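Primosomal protein (Mycobacterium tuberculosis, PDB 6DRQ) is SatS, a chaperone of the SecA2 protein export pathway, seen here as its C-terminal domain. Local coordinates at residues A[140-145]-A[168-173]; A[105-110]-A[148-153]. All coordinates share one frame; numbering follows the deposited sequence.

Contact 1 of 2, residues A[140-145]-A[168-173]; sequences TTRPLG and VREWEK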
# COMPACT_ATOMS: atom_id res chain seq x y z
N THR A 140 14.33 -11.51 -9.61
CA THR A 140 13.96 -12.19 -10.84
C THR A 140 14.55 -13.58 -10.97
O THR A 140 14.31 -14.24 -11.99
CB THR A 140 14.36 -11.36 -12.06
OG1 THR A 140 15.71 -10.91 -11.92
CG2 THR A 140 13.44 -10.15 -12.21
N THR A 141 15.32 -14.05 -10.00
CA THR A 141 15.75 -15.44 -10.01
C THR A 141 14.74 -16.36 -9.32
O THR A 141 14.77 -17.57 -9.54
CB THR A 141 17.12 -15.58 -9.34
OG1 THR A 141 17.01 -15.22 -7.95
CG2 THR A 141 18.10 -14.65 -10.00
N ARG A 142 13.80 -15.77 -8.48
CA ARG A 142 12.78 -16.51 -7.75
C ARG A 142 11.49 -16.63 -8.57
O ARG A 142 11.21 -15.78 -9.42
CB ARG A 142 12.48 -15.82 -6.43
CG ARG A 142 13.72 -15.61 -5.56
CD ARG A 142 13.37 -15.52 -4.10
NE ARG A 142 14.54 -15.17 -3.29
CZ ARG A 142 14.83 -15.73 -2.12
NH1 ARG A 142 14.04 -16.67 -1.61
NH2 ARG A 142 15.92 -15.35 -1.45
N PRO A 143 10.73 -17.71 -8.30
CA PRO A 143 9.46 -17.93 -9.02
C PRO A 143 8.49 -16.75 -9.06
O PRO A 143 7.99 -16.41 -10.14
CB PRO A 143 8.84 -19.10 -8.25
CG PRO A 143 10.02 -19.83 -7.64
CD PRO A 143 11.13 -18.85 -7.46
N LEU A 144 8.18 -16.14 -7.91
CA LEU A 144 7.28 -15.00 -7.92
C LEU A 144 7.88 -13.84 -8.70
O LEU A 144 7.24 -13.29 -9.60
CB LEU A 144 6.94 -14.56 -6.49
CG LEU A 144 5.93 -13.41 -6.40
CD1 LEU A 144 4.66 -13.71 -7.16
CD2 LEU A 144 5.61 -13.09 -4.95
N GLY A 145 9.12 -13.46 -8.38
CA GLY A 145 9.73 -12.32 -9.04
C GLY A 145 9.81 -12.50 -10.54
O GLY A 145 9.62 -11.55 -11.30
N VAL A 168 2.55 -18.92 -6.33
CA VAL A 168 1.43 -18.77 -5.40
C VAL A 168 1.91 -18.87 -3.96
O VAL A 168 1.55 -18.04 -3.12
CB VAL A 168 0.33 -19.80 -5.72
CG1 VAL A 168 -0.70 -19.85 -4.61
CG2 VAL A 168 -0.33 -19.45 -7.03
N ARG A 169 2.76 -19.85 -3.66
CA ARG A 169 3.25 -19.98 -2.28
C ARG A 169 4.00 -18.73 -1.84
O ARG A 169 3.78 -18.22 -0.74
CB ARG A 169 4.15 -21.22 -2.14
CG ARG A 169 3.49 -22.41 -1.45
CD ARG A 169 4.37 -23.67 -1.49
NE ARG A 169 3.61 -24.85 -1.90
CZ ARG A 169 3.95 -25.69 -2.88
NH1 ARG A 169 5.07 -25.49 -3.58
NH2 ARG A 169 3.17 -26.73 -3.16
N GLU A 170 4.91 -18.23 -2.68
CA GLU A 170 5.66 -17.04 -2.30
C GLU A 170 4.72 -15.85 -2.14
O GLU A 170 4.94 -15.03 -1.25
CB GLU A 170 6.76 -16.75 -3.32
CG GLU A 170 8.10 -17.51 -3.05
CD GLU A 170 9.36 -16.68 -3.34
OE1 GLU A 170 9.59 -16.32 -4.53
OE2 GLU A 170 10.13 -16.39 -2.40
N TRP A 171 3.66 -15.77 -2.94
CA TRP A 171 2.71 -14.66 -2.81
C TRP A 171 1.92 -14.76 -1.52
O TRP A 171 1.71 -13.75 -0.84
CB TRP A 171 1.77 -14.63 -4.00
CG TRP A 171 0.76 -13.54 -3.87
CD1 TRP A 171 -0.54 -13.66 -3.48
CD2 TRP A 171 0.98 -12.16 -4.13
NE1 TRP A 171 -1.15 -12.43 -3.48
CE2 TRP A 171 -0.23 -11.49 -3.87
CE3 TRP A 171 2.09 -11.43 -4.56
CZ2 TRP A 171 -0.37 -10.12 -4.03
CZ3 TRP A 171 1.95 -10.06 -4.71
CH2 TRP A 171 0.73 -9.42 -4.45
N GLU A 172 1.48 -15.96 -1.15
CA GLU A 172 0.79 -16.15 0.13
C GLU A 172 1.65 -15.70 1.31
O GLU A 172 1.14 -15.06 2.24
CB GLU A 172 0.40 -17.61 0.29
CG GLU A 172 -0.84 -17.95 -0.47
CD GLU A 172 -0.98 -19.43 -0.72
OE1 GLU A 172 0.02 -20.16 -0.58
OE2 GLU A 172 -2.09 -19.87 -1.07
N LYS A 173 2.95 -16.03 1.29
CA LYS A 173 3.87 -15.52 2.30
C LYS A 173 3.84 -14.00 2.38
O LYS A 173 3.86 -13.43 3.48
CB LYS A 173 5.31 -15.97 2.01
CG LYS A 173 5.60 -17.45 2.19
CD LYS A 173 7.00 -17.82 1.63
CE LYS A 173 8.15 -17.16 2.42
NZ LYS A 173 8.45 -17.91 3.68
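Glu170, on helix 165-180, reaches across to the first turn of helix 143-152 and sets its carboxylate beside Arg142, the N-cap residue of that helix. The charged part of the contact is loose. Arg142 NH1 and Glu170 OE2 form a long salt bridge of 4.0 Å, with the guanidinium and carboxylate planes only 20° apart but the oxygen placed obliquely to the guanidinium. The two side chains cross at about a right angle, and the carboxylate comes up against the aliphatic part of the arginine: Glu170 OE1 lies 3.5 Å from Arg142 CB. A bend in the glutamate chain (chi2 -142°) helps bring OE1 toward the start of the helix, where it comes within 3.7 Å of Leu144 N, without a hydrogen bond.

The apolar part is carried by Leu144. Its CB packs against Glu170 CB at 3.9 Å, while CG, anti to the backbone N (chi1 -176°), directs CD2 to the edge of the Trp171 indole, 3.9 Å from CE3 and in the ring plane. Trp171 also meets Phe103 edge-to-face.

Arg142 NE bridges to Glu139; with Lys136 close by, the two acids probably help balance the local positive charge. The polar side is thus probably a weak, long-range attraction, and close contact between the helices comes from Leu144 against Glu170 CB and the Trp171 edge.

Contact 2 of 2, residues A[105-110]-A[148-153]; sequences DGPDAV and VAYVLD
Pro107 packs its ring into the angle between Tyr150 and Val151, two consecutive residues of helix 143-152, and this is where the contact is tight. Pro107 CB stands 3.4 Å from Val151 CG2, closer than carbon atoms usually pack. The same CB lies 3.5 Å from Tyr150 CD1, meeting the CD1-CE1 edge of the phenol ring near its plane, while Pro107 CG rises off the plane by the same edge, 3.6 Å from Tyr150 CE1. The tyrosine extends toward the 105-110 loop because its CG is anti to the backbone N (chi1 175°).

Val151 divides its branches between two partners. While CG2 meets the proline, CG1 turns to Val110: Val151 CG1 lies 3.8 Å from Val110 O and 4.1 Å from Val110 CG1, and the two valine side chains cross at about a right angle. This valine-valine contact, with Val110 buried, is looser than that of the proline.

Toward solvent the contact thins out. Exposed Asp108 bends the end of its side chain back toward the helix, yet its OD1 remains 4.5 Å from Tyr150 OH, and no hydrogen bond spans the two segments.

After helix 99-104, Gly106 is the first residue to leave helical angles, with phi 97°, a conformation that favours glycine, and a short 3-10 turn follows at 107-109. Beyond the pair, Val110 packs back onto Leu99 and Phe103 of helix 99-104, and Val151 onto Leu115 of helix 112-128. Tyr150 also touches Pro160 in the loop leading to helix 165-180. The contact joins the 105-110 loop, between helices 99-104 and 112-128, to the C-terminal part of helix 143-152.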
# COMPACT_ATOMS: atom_id res chain seq x y z
N ASP A 105 -3.53 -19.24 -12.06
CA ASP A 105 -3.98 -19.40 -13.44
C ASP A 105 -2.95 -18.93 -14.46
O ASP A 105 -3.24 -18.97 -15.65
CB ASP A 105 -5.28 -18.63 -13.67
CG ASP A 105 -6.48 -19.32 -13.08
OD1 ASP A 105 -6.39 -20.54 -12.82
OD2 ASP A 105 -7.51 -18.65 -12.85
N GLY A 106 -1.78 -18.46 -14.02
CA GLY A 106 -0.74 -18.05 -14.93
C GLY A 106 -0.71 -16.56 -15.20
O GLY A 106 -1.60 -15.81 -14.79
N PRO A 107 0.32 -16.11 -15.91
CA PRO A 107 0.51 -14.66 -16.06
C PRO A 107 -0.60 -13.99 -16.86
O PRO A 107 -0.94 -12.84 -16.57
CB PRO A 107 1.88 -14.55 -16.76
CG PRO A 107 2.18 -15.90 -17.31
CD PRO A 107 1.46 -16.88 -16.42
N ASP A 108 -1.20 -14.69 -17.81
CA ASP A 108 -2.21 -14.07 -18.66
C ASP A 108 -3.54 -13.86 -17.94
O ASP A 108 -4.43 -13.20 -18.48
CB ASP A 108 -2.37 -14.91 -19.94
CG ASP A 108 -1.01 -15.19 -20.63
OD1 ASP A 108 -0.23 -14.24 -20.89
OD2 ASP A 108 -0.70 -16.38 -20.92
N ALA A 109 -3.71 -14.38 -16.73
CA ALA A 109 -4.88 -14.06 -15.93
C ALA A 109 -4.62 -12.95 -14.92
O ALA A 109 -5.51 -12.62 -14.12
CB ALA A 109 -5.38 -15.31 -15.21
N VAL A 110 -3.43 -12.35 -14.94
CA VAL A 110 -3.04 -11.35 -13.94
C VAL A 110 -3.06 -9.98 -14.59
O VAL A 110 -2.36 -9.75 -15.59
CB VAL A 110 -1.65 -11.65 -13.35
CG1 VAL A 110 -1.29 -10.58 -12.37
CG2 VAL A 110 -1.64 -13.04 -12.69
N VAL A 148 6.35 -12.06 -11.79
CA VAL A 148 5.96 -10.66 -11.69
C VAL A 148 6.62 -9.83 -12.79
O VAL A 148 5.98 -9.02 -13.47
CB VAL A 148 6.28 -10.11 -10.29
CG1 VAL A 148 6.25 -8.56 -10.28
CG2 VAL A 148 5.30 -10.68 -9.28
N ALA A 149 7.93 -10.03 -12.99
CA ALA A 149 8.65 -9.31 -14.04
C ALA A 149 8.06 -9.58 -15.42
O ALA A 149 7.98 -8.68 -16.26
CB ALA A 149 10.13 -9.71 -14.03
N TYR A 150 7.64 -10.82 -15.67
CA TYR A 150 7.05 -11.13 -16.97
C TYR A 150 5.74 -10.37 -17.17
O TYR A 150 5.52 -9.77 -18.23
CB TYR A 150 6.82 -12.64 -17.11
CG TYR A 150 6.11 -13.02 -18.38
CD1 TYR A 150 4.77 -13.40 -18.36
CD2 TYR A 150 6.77 -12.98 -19.60
CE1 TYR A 150 4.11 -13.74 -19.52
CE2 TYR A 150 6.12 -13.32 -20.77
CZ TYR A 150 4.79 -13.70 -20.72
OH TYR A 150 4.14 -14.04 -21.89
N VAL A 151 4.86 -10.40 -16.16
CA VAL A 151 3.54 -9.78 -16.32
C VAL A 151 3.69 -8.27 -16.47
O VAL A 151 2.94 -7.63 -17.21
CB VAL A 151 2.63 -10.11 -15.12
CG1 VAL A 151 1.39 -9.22 -15.15
CG2 VAL A 151 2.24 -11.56 -15.09
N LEU A 152 4.65 -7.68 -15.77
CA LEU A 152 4.83 -6.23 -15.80
C LEU A 152 5.52 -5.74 -17.07
O LEU A 152 5.55 -4.53 -17.32
CB LEU A 152 5.62 -5.76 -14.57
CG LEU A 152 5.00 -5.83 -13.17
CD1 LEU A 152 5.86 -5.02 -12.23
CD2 LEU A 152 3.58 -5.33 -13.13
N ASP A 153 6.08 -6.63 -17.87
CA ASP A 153 6.76 -6.25 -19.11
C ASP A 153 6.06 -6.90 -20.29
O ASP A 153 6.24 -8.10 -20.54
CB ASP A 153 8.23 -6.65 -19.05
CG ASP A 153 9.00 -6.21 -20.27
OD1 ASP A 153 8.44 -5.46 -21.10
OD2 ASP A 153 10.19 -6.59 -20.38

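Helix 143-152 is common to both contacts: contact 1 uses its first turn and contact 2 its last turns, with centres about 12 Å apart. Segments 140-145 and 148-153 touch at Thr140 CG2 and Ala149 CB, 3.8 Å apart, residues outside the touching pairs of both contacts. Helix 99-104 supplies a second connection, since Phe103 touches Trp171 of contact 1 and Val110 of contact 2. Along the chain the segments alternate. Helix 143-152 packs on the earlier loop 105-110 in contact 2 and on the later helix 165-180 in contact 1. Both contacts lie on the same side of the chain's centre, about 18 and 20 Å from it, and belong to the helical end of the domain.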